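Local coordinates for P22 protein (PDB 3JV1) that acts as an accessory factor specific for RNA editing of the cytochrome oxidase subunit II transcript in Trypanosoma brucei and belongs to the Mam33 family, at residues P28-W34 / L154-I158; E69-D75 / F87-D93. The contacts are given in a common frame with arbitrary orientation. Numbering follows the deposited sequence.

Contact 1 (P28-W34 / L154-I158); sequences PEIPEGW and LANFI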
ATOM      1  N   PRO A  28       6.886 -13.373  28.107  1.00 50.02           N
ATOM      2  CA  PRO A  28       5.530 -13.778  28.490  1.00 49.62           C
ATOM      3  C   PRO A  28       5.273 -15.250  28.214  1.00 49.80           C
ATOM      4  O   PRO A  28       5.813 -15.814  27.267  1.00 49.39           O
ATOM      5  CB  PRO A  28       4.639 -12.900  27.609  1.00 50.12           C
ATOM      6  CG  PRO A  28       5.504 -11.749  27.247  1.00 49.52           C
ATOM      7  CD  PRO A  28       6.836 -12.391  27.014  1.00 50.33           C
ATOM      8  N   GLU A  29       4.449 -15.873  29.047  1.00 50.62           N
ATOM      9  CA  GLU A  29       4.103 -17.273  28.849  1.00 51.80           C
ATOM     10  C   GLU A  29       2.955 -17.250  27.851  1.00 50.13           C
ATOM     11  O   GLU A  29       2.022 -16.461  27.991  1.00 50.56           O
ATOM     12  CB  GLU A  29       3.674 -17.911  30.175  1.00 53.64           C
ATOM     13  CG  GLU A  29       4.791 -17.906  31.213  1.00 57.36           C
ATOM     14  CD  GLU A  29       4.371 -18.478  32.551  1.00 60.72           C
ATOM     15  OE1 GLU A  29       3.436 -17.925  33.176  1.00 62.08           O
ATOM     16  OE2 GLU A  29       4.984 -19.480  32.980  1.00 60.09           O
ATOM     17  N   ILE A  30       3.035 -18.097  26.832  1.00 49.18           N
ATOM     18  CA  ILE A  30       2.005 -18.138  25.802  1.00 48.39           C
ATOM     19  C   ILE A  30       0.702 -18.714  26.331  1.00 47.16           C
ATOM     20  O   ILE A  30       0.698 -19.751  26.987  1.00 45.02           O
ATOM     21  CB  ILE A  30       2.469 -18.966  24.588  1.00 49.34           C
ATOM     22  CG1 ILE A  30       1.417 -18.898  23.479  1.00 47.38           C
ATOM     23  CG2 ILE A  30       2.706 -20.402  25.006  1.00 50.72           C
ATOM     24  CD1 ILE A  30       1.891 -19.451  22.161  1.00 49.66           C
ATOM     25  N   PRO A  31      -0.424 -18.033  26.055  1.00 46.34           N
ATOM     26  CA  PRO A  31      -1.752 -18.471  26.500  1.00 46.04           C
ATOM     27  C   PRO A  31      -2.054 -19.925  26.116  1.00 45.61           C
ATOM     28  O   PRO A  31      -1.718 -20.372  25.020  1.00 41.24           O
ATOM     29  CB  PRO A  31      -2.690 -17.478  25.811  1.00 47.03           C
ATOM     30  CG  PRO A  31      -1.869 -16.227  25.753  1.00 46.55           C
ATOM     31  CD  PRO A  31      -0.514 -16.756  25.323  1.00 47.17           C
ATOM     32  N   GLU A  32      -2.695 -20.641  27.036  1.00 46.30           N
ATOM     33  CA  GLU A  32      -3.065 -22.047  26.862  1.00 47.03           C
ATOM     34  C   GLU A  32      -3.794 -22.341  25.546  1.00 45.24           C
ATOM     35  O   GLU A  32      -4.740 -21.649  25.182  1.00 43.37           O
ATOM     36  CB  GLU A  32      -3.954 -22.474  28.032  1.00 51.14           C
ATOM     37  CG  GLU A  32      -4.103 -23.975  28.242  1.00 56.30           C
ATOM     38  CD  GLU A  32      -2.893 -24.597  28.914  1.00 60.12           C
ATOM     39  OE1 GLU A  32      -2.392 -24.008  29.898  1.00 62.12           O
ATOM     40  OE2 GLU A  32      -2.452 -25.681  28.468  1.00 61.17           O
ATOM     41  N   GLY A  33      -3.353 -23.380  24.843  1.00 44.23           N
ATOM     42  CA  GLY A  33      -3.981 -23.754  23.587  1.00 41.20           C
ATOM     43  C   GLY A  33      -3.429 -23.060  22.357  1.00 39.64           C
ATOM     44  O   GLY A  33      -3.573 -23.555  21.240  1.00 40.63           O
ATOM     45  N   TRP A  34      -2.789 -21.916  22.552  1.00 39.60           N
ATOM     46  CA  TRP A  34      -2.231 -21.168  21.431  1.00 39.03           C
ATOM     47  C   TRP A  34      -0.842 -21.614  21.035  1.00 39.11           C
ATOM     48  O   TRP A  34      -0.012 -21.925  21.882  1.00 38.20           O
ATOM     49  CB  TRP A  34      -2.160 -19.675  21.748  1.00 36.36           C
ATOM     50  CG  TRP A  34      -3.485 -19.000  21.834  1.00 33.80           C
ATOM     51  CD1 TRP A  34      -4.225 -18.783  22.958  1.00 33.05           C
ATOM     52  CD2 TRP A  34      -4.208 -18.404  20.753  1.00 31.42           C
ATOM     53  NE1 TRP A  34      -5.363 -18.078  22.645  1.00 33.55           N
ATOM     54  CE2 TRP A  34      -5.377 -17.832  21.298  1.00 32.37           C
ATOM     55  CE3 TRP A  34      -3.981 -18.295  19.375  1.00 30.17           C
ATOM     56  CZ2 TRP A  34      -6.319 -17.156  20.512  1.00 32.35           C
ATOM     57  CZ3 TRP A  34      -4.923 -17.622  18.590  1.00 33.33           C
ATOM     58  CH2 TRP A  34      -6.075 -17.062  19.166  1.00 27.65           C
ATOM     59  N   LEU A 154      -5.445 -12.121  26.037  1.00 39.12           N
ATOM     60  CA  LEU A 154      -4.693 -12.341  24.809  1.00 38.36           C
ATOM     61  C   LEU A 154      -4.135 -11.025  24.287  1.00 38.24           C
ATOM     62  O   LEU A 154      -2.998 -10.966  23.830  1.00 37.65           O
ATOM     63  CB  LEU A 154      -5.588 -12.964  23.742  1.00 37.81           C
ATOM     64  CG  LEU A 154      -4.899 -13.262  22.412  1.00 37.33           C
ATOM     65  CD1 LEU A 154      -3.836 -14.351  22.634  1.00 34.96           C
ATOM     66  CD2 LEU A 154      -5.933 -13.704  21.381  1.00 34.70           C
ATOM     67  N   ALA A 155      -4.940  -9.972  24.354  1.00 38.70           N
ATOM     68  CA  ALA A 155      -4.505  -8.662  23.887  1.00 40.68           C
ATOM     69  C   ALA A 155      -3.306  -8.245  24.718  1.00 41.23           C
ATOM     70  O   ALA A 155      -2.342  -7.674  24.211  1.00 42.55           O
ATOM     71  CB  ALA A 155      -5.628  -7.648  24.040  1.00 41.33           C
ATOM     72  N   ASN A 156      -3.379  -8.550  26.005  1.00 41.30           N
ATOM     73  CA  ASN A 156      -2.319  -8.224  26.939  1.00 41.73           C
ATOM     74  C   ASN A 156      -1.057  -9.013  26.599  1.00 41.82           C
ATOM     75  O   ASN A 156       0.052  -8.483  26.684  1.00 41.27           O
ATOM     76  CB  ASN A 156      -2.786  -8.543  28.357  1.00 44.03           C
ATOM     77  CG  ASN A 156      -1.992  -7.810  29.405  1.00 47.97           C
ATOM     78  OD1 ASN A 156      -0.905  -8.235  29.795  1.00 50.69           O
ATOM     79  ND2 ASN A 156      -2.528  -6.688  29.864  1.00 52.22           N
ATOM     80  N   PHE A 157      -1.227 -10.279  26.219  1.00 38.45           N
ATOM     81  CA  PHE A 157      -0.090 -11.110  25.850  1.00 36.95           C
ATOM     82  C   PHE A 157       0.583 -10.588  24.584  1.00 36.27           C
ATOM     83  O   PHE A 157       1.797 -10.651  24.454  1.00 37.64           O
ATOM     84  CB  PHE A 157      -0.508 -12.556  25.595  1.00 35.91           C
ATOM     85  CG  PHE A 157       0.574 -13.382  24.949  1.00 34.07           C
ATOM     86  CD1 PHE A 157       1.612 -13.907  25.705  1.00 35.71           C
ATOM     87  CD2 PHE A 157       0.584 -13.579  23.574  1.00 33.03           C
ATOM     88  CE1 PHE A 157       2.645 -14.617  25.101  1.00 36.27           C
ATOM     89  CE2 PHE A 157       1.607 -14.282  22.964  1.00 35.01           C
ATOM     90  CZ  PHE A 157       2.643 -14.804  23.727  1.00 35.04           C
ATOM     91  N   ILE A 158      -0.214 -10.094  23.646  1.00 35.52           N
ATOM     92  CA  ILE A 158       0.320  -9.571  22.399  1.00 35.96           C
ATOM     93  C   ILE A 158       1.246  -8.368  22.608  1.00 36.52           C
ATOM     94  O   ILE A 158       2.286  -8.275  21.959  1.00 34.76           O
ATOM     95  CB  ILE A 158      -0.832  -9.199  21.432  1.00 35.77           C
ATOM     96  CG1 ILE A 158      -1.452 -10.483  20.878  1.00 37.61           C
ATOM     97  CG2 ILE A 158      -0.323  -8.313  20.301  1.00 35.19           C
ATOM     98  CD1 ILE A 158      -2.650 -10.264  20.007  1.00 38.95           C
TER
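Leu-154 opens the helical side of this contact, its CD2 meeting Trp-34 CZ2 at 3.6 Å while its CD1 lies 4.2 Å from the centroid of the five-membered ring of Trp-34, 20° off the normal, a CH-pi contact. The same CD1 is 4.1 Å from Pro-31 CG. One turn on, Phe-157 takes the largest share of the 296 Å² buried. Pro-31 CD stands 3.5 Å from the Phe-157 ring centroid, only 12° off the normal, a second CH-pi contact, and Pro-28 CB reaches Phe-157 CE1 at 3.6 Å. Pro-31 alone spans both helix residues; a type II turn from Pro-31 to Trp-34, closed by Trp-34 N to Pro-31 O (3.1 Å), with Gly-33 at positive phi (88°), then brings the indole back to Leu-154. The side-chain contacts are thus apolar, with Glu-29 O also 3.5 Å from Phe-157 CD1. The contact lies against a face of the antiparallel sheet: Trp-34, Leu-154 and Phe-157 all touch Met-47 of strand 46-51, Trp-34 also meets Ile-56 and Leu-58 of strand 54-63, and Leu-154 reaches Phe-96 of strand 95-104.

Contact 2 (E69-D75 / F87-D93); sequences EITRTLD and FGMSVED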
ATOM      1  N   GLU A  69       0.992   6.334  22.728  1.00 79.86           N
ATOM      2  CA  GLU A  69       0.709   4.947  23.084  1.00 77.83           C
ATOM      3  C   GLU A  69       0.794   4.102  21.817  1.00 75.48           C
ATOM      4  O   GLU A  69       0.171   4.424  20.810  1.00 75.71           O
ATOM      5  CB  GLU A  69      -0.697   4.816  23.675  1.00 78.65           C
ATOM      6  CG  GLU A  69      -1.806   5.177  22.695  1.00 79.67           C
ATOM      7  CD  GLU A  69      -3.080   4.387  22.927  1.00 80.33           C
ATOM      8  OE1 GLU A  69      -4.040   4.563  22.146  1.00 81.18           O
ATOM      9  OE2 GLU A  69      -3.121   3.588  23.887  1.00 79.53           O
ATOM     10  N   ILE A  70       1.558   3.016  21.878  1.00 72.97           N
ATOM     11  CA  ILE A  70       1.741   2.120  20.739  1.00 69.44           C
ATOM     12  C   ILE A  70       0.503   1.267  20.465  1.00 66.90           C
ATOM     13  O   ILE A  70       0.068   0.501  21.326  1.00 66.58           O
ATOM     14  CB  ILE A  70       2.933   1.169  20.981  1.00 69.48           C
ATOM     15  CG1 ILE A  70       4.149   1.971  21.460  1.00 69.22           C
ATOM     16  CG2 ILE A  70       3.256   0.406  19.701  1.00 69.28           C
ATOM     17  CD1 ILE A  70       5.308   1.120  21.946  1.00 68.37           C
ATOM     18  N   THR A  71      -0.060   1.400  19.265  1.00 62.34           N
ATOM     19  CA  THR A  71      -1.235   0.620  18.887  1.00 59.13           C
ATOM     20  C   THR A  71      -0.886  -0.325  17.738  1.00 56.09           C
ATOM     21  O   THR A  71      -0.346   0.097  16.714  1.00 56.61           O
ATOM     22  CB  THR A  71      -2.416   1.530  18.461  1.00 59.23           C
ATOM     23  OG1 THR A  71      -2.054   2.278  17.297  1.00 60.63           O
ATOM     24  CG2 THR A  71      -2.772   2.494  19.575  1.00 59.36           C
ATOM     25  N   ARG A  72      -1.188  -1.606  17.917  1.00 52.15           N
ATOM     26  CA  ARG A  72      -0.897  -2.613  16.901  1.00 48.79           C
ATOM     27  C   ARG A  72      -2.153  -3.089  16.176  1.00 45.34           C
ATOM     28  O   ARG A  72      -3.235  -3.145  16.756  1.00 44.40           O
ATOM     29  CB  ARG A  72      -0.205  -3.815  17.541  1.00 50.25           C
ATOM     30  CG  ARG A  72       1.078  -3.475  18.283  1.00 52.87           C
ATOM     31  CD  ARG A  72       1.643  -4.678  19.019  1.00 53.60           C
ATOM     32  NE  ARG A  72       2.912  -4.372  19.681  1.00 57.34           N
ATOM     33  CZ  ARG A  72       3.069  -3.423  20.600  1.00 58.25           C
ATOM     34  NH1 ARG A  72       2.037  -2.678  20.971  1.00 59.52           N
ATOM     35  NH2 ARG A  72       4.257  -3.223  21.156  1.00 57.74           N
ATOM     36  N   THR A  73      -2.008  -3.418  14.900  1.00 40.67           N
ATOM     37  CA  THR A  73      -3.131  -3.913  14.127  1.00 38.54           C
ATOM     38  C   THR A  73      -2.909  -5.392  13.849  1.00 36.10           C
ATOM     39  O   THR A  73      -1.780  -5.846  13.679  1.00 35.01           O
ATOM     40  CB  THR A  73      -3.286  -3.183  12.773  1.00 39.99           C
ATOM     41  OG1 THR A  73      -2.056  -3.255  12.047  1.00 39.41           O
ATOM     42  CG2 THR A  73      -3.674  -1.725  12.982  1.00 41.22           C
ATOM     43  N   LEU A  74      -3.996  -6.143  13.820  1.00 33.01           N
ATOM     44  CA  LEU A  74      -3.915  -7.561  13.542  1.00 32.12           C
ATOM     45  C   LEU A  74      -5.248  -8.047  13.021  1.00 30.40           C
ATOM     46  O   LEU A  74      -6.270  -7.394  13.202  1.00 30.91           O
ATOM     47  CB  LEU A  74      -3.512  -8.336  14.804  1.00 30.47           C
ATOM     48  CG  LEU A  74      -4.243  -8.072  16.122  1.00 34.55           C
ATOM     49  CD1 LEU A  74      -5.568  -8.806  16.151  1.00 35.18           C
ATOM     50  CD2 LEU A  74      -3.369  -8.547  17.283  1.00 38.37           C
ATOM     51  N   ASP A  75      -5.219  -9.186  12.342  1.00 29.86           N
ATOM     52  CA  ASP A  75      -6.419  -9.802  11.813  1.00 29.33           C
ATOM     53  C   ASP A  75      -6.656 -11.066  12.616  1.00 30.66           C
ATOM     54  O   ASP A  75      -5.715 -11.782  12.959  1.00 31.60           O
ATOM     55  CB  ASP A  75      -6.246 -10.215  10.351  1.00 29.28           C
ATOM     56  CG  ASP A  75      -6.366  -9.056   9.389  1.00 33.30           C
ATOM     57  OD1 ASP A  75      -6.837  -7.974   9.791  1.00 31.23           O
ATOM     58  OD2 ASP A  75      -5.998  -9.245   8.215  1.00 35.90           O
ATOM     59  N   PHE A  87     -11.868 -10.692  11.395  1.00 30.85           N
ATOM     60  CA  PHE A  87     -11.963  -9.489  12.215  1.00 31.14           C
ATOM     61  C   PHE A  87     -10.724  -8.611  12.067  1.00 33.39           C
ATOM     62  O   PHE A  87      -9.606  -9.046  12.367  1.00 33.57           O
ATOM     63  CB  PHE A  87     -12.114  -9.867  13.690  1.00 31.21           C
ATOM     64  CG  PHE A  87     -13.393 -10.595  14.012  1.00 33.27           C
ATOM     65  CD1 PHE A  87     -14.523  -9.894  14.434  1.00 30.09           C
ATOM     66  CD2 PHE A  87     -13.468 -11.978  13.885  1.00 29.65           C
ATOM     67  CE1 PHE A  87     -15.706 -10.567  14.726  1.00 33.74           C
ATOM     68  CE2 PHE A  87     -14.651 -12.665  14.176  1.00 29.87           C
ATOM     69  CZ  PHE A  87     -15.773 -11.957  14.599  1.00 31.27           C
ATOM     70  N   GLY A  88     -10.927  -7.385  11.595  1.00 32.38           N
ATOM     71  CA  GLY A  88      -9.828  -6.449  11.453  1.00 32.88           C
ATOM     72  C   GLY A  88      -9.782  -5.758  12.796  1.00 34.72           C
ATOM     73  O   GLY A  88     -10.742  -5.084  13.175  1.00 33.79           O
ATOM     74  N   MET A  89      -8.688  -5.927  13.530  1.00 34.86           N
ATOM     75  CA  MET A  89      -8.608  -5.335  14.852  1.00 35.67           C
ATOM     76  C   MET A  89      -7.301  -4.651  15.192  1.00 36.37           C
ATOM     77  O   MET A  89      -6.329  -4.694  14.442  1.00 33.88           O
ATOM     78  CB  MET A  89      -8.879  -6.405  15.905  1.00 38.76           C
ATOM     79  CG  MET A  89     -10.159  -7.183  15.676  1.00 43.49           C
ATOM     80  SD  MET A  89     -10.733  -7.917  17.186  1.00 50.07           S
ATOM     81  CE  MET A  89      -9.697  -9.334  17.282  1.00 46.32           C
ATOM     82  N   SER A  90      -7.301  -4.008  16.348  1.00 36.52           N
ATOM     83  CA  SER A  90      -6.118  -3.339  16.843  1.00 39.98           C
ATOM     84  C   SER A  90      -6.117  -3.431  18.364  1.00 40.47           C
ATOM     85  O   SER A  90      -7.174  -3.504  18.994  1.00 42.03           O
ATOM     86  CB  SER A  90      -6.082  -1.884  16.367  1.00 40.18           C
ATOM     87  OG  SER A  90      -7.310  -1.234  16.606  1.00 43.68           O
ATOM     88  N   VAL A  91      -4.928  -3.481  18.950  1.00 41.25           N
ATOM     89  CA  VAL A  91      -4.800  -3.564  20.396  1.00 43.94           C
ATOM     90  C   VAL A  91      -4.500  -2.179  20.942  1.00 45.87           C
ATOM     91  O   VAL A  91      -3.481  -1.579  20.611  1.00 45.90           O
ATOM     92  CB  VAL A  91      -3.669  -4.531  20.819  1.00 42.49           C
ATOM     93  CG1 VAL A  91      -3.452  -4.458  22.323  1.00 44.20           C
ATOM     94  CG2 VAL A  91      -4.023  -5.951  20.418  1.00 42.26           C
ATOM     95  N   GLU A  92      -5.409  -1.672  21.762  1.00 48.39           N
ATOM     96  CA  GLU A  92      -5.257  -0.360  22.367  1.00 52.04           C
ATOM     97  C   GLU A  92      -5.366  -0.522  23.873  1.00 52.65           C
ATOM     98  O   GLU A  92      -6.439  -0.804  24.407  1.00 52.41           O
ATOM     99  CB  GLU A  92      -6.332   0.594  21.834  1.00 52.87           C
ATOM    100  CG  GLU A  92      -6.132   0.954  20.367  1.00 56.58           C
ATOM    101  CD  GLU A  92      -7.311   1.690  19.763  1.00 59.54           C
ATOM    102  OE1 GLU A  92      -7.639   2.795  20.240  1.00 59.61           O
ATOM    103  OE2 GLU A  92      -7.912   1.164  18.801  1.00 61.88           O
ATOM    104  N   ASP A  93      -4.227  -0.374  24.542  1.00 54.65           N
ATOM    105  CA  ASP A  93      -4.121  -0.506  25.993  1.00 56.14           C
ATOM    106  C   ASP A  93      -4.665  -1.829  26.519  1.00 55.04           C
ATOM    107  O   ASP A  93      -5.647  -1.861  27.256  1.00 56.66           O
ATOM    108  CB  ASP A  93      -4.836   0.648  26.699  1.00 59.30           C
ATOM    109  CG  ASP A  93      -4.420   0.785  28.159  1.00 62.53           C
ATOM    110  OD1 ASP A  93      -3.248   1.148  28.409  1.00 62.36           O
ATOM    111  OD2 ASP A  93      -5.257   0.523  29.053  1.00 64.35           O
TER
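Two neighbouring antiparallel strands of one beta hairpin, 72-80 and 83-92, pair here in the interior of the six-stranded antiparallel sheet of this Mam33-family protein. The short strand segments run at 149° to each other, with axes 4.5 Å apart at closest approach. Leu-74 and Met-89 form a hydrogen-bonded pair, with Leu-74 N to Met-89 O and Met-89 N to Leu-74 O both at 2.8 Å; farther along, Val-91 N donates to Arg-72 O at 2.8 Å, though the position of Arg-72 O is less certain. Between these lies the non-hydrogen-bonded pair Thr-73 and Ser-90, whose CA atoms are 4.1 Å apart, and Thr-73 CA makes a CA-H...O contact with Met-89 O at 3.3 Å. Side chains alternate between the faces. Arg-72, Leu-74, Met-89 and Val-91 share one face, where Leu-74 CD2 meets Val-91 CG2 and Leu-74 CD1 meets Met-89 CB, each at 4.1 Å; helix 152-181 packs on this face, and its Asp-159 forms a salt bridge with Arg-72. Thr-73, Ser-90 and Asp-75 occupy the other, where Thr-73 OG1 bonds Thr-61 and Ser-90 OG bonds Asn-99 on the flanking strands. The chemistry therefore divides by face: apolar side chains and a charge-paired arginine face the helices, Leu-74, Val-91 and Arg-72 meeting helix 152-181 and Met-89 meeting helix 135-146, whereas hydroxyls link adjacent strands across the opposite surface.

How the contacts relate
From the N terminus, the chain leaves helix 2-18 and enters the linker 28-34, the first half of contact 1, which waits for its partner until residues 154-158 near the start of the long helix 152-181. The loop so closed holds 119 residues, including all six strands of the sheet. Contact 2 is nested inside it: strand 72-80 turns back into strand 83-92, and only 11 residues separate 69-75 from 87-93. The contact centres are about 15 Å apart, yet they touch, Ile-158 CD1 lying 3.3 Å from Leu-74 CD2 and Ala-155 O 3.9 Å from Val-91 CG1. Helix 152-181 thus joins the N-terminal linker to the central hairpin.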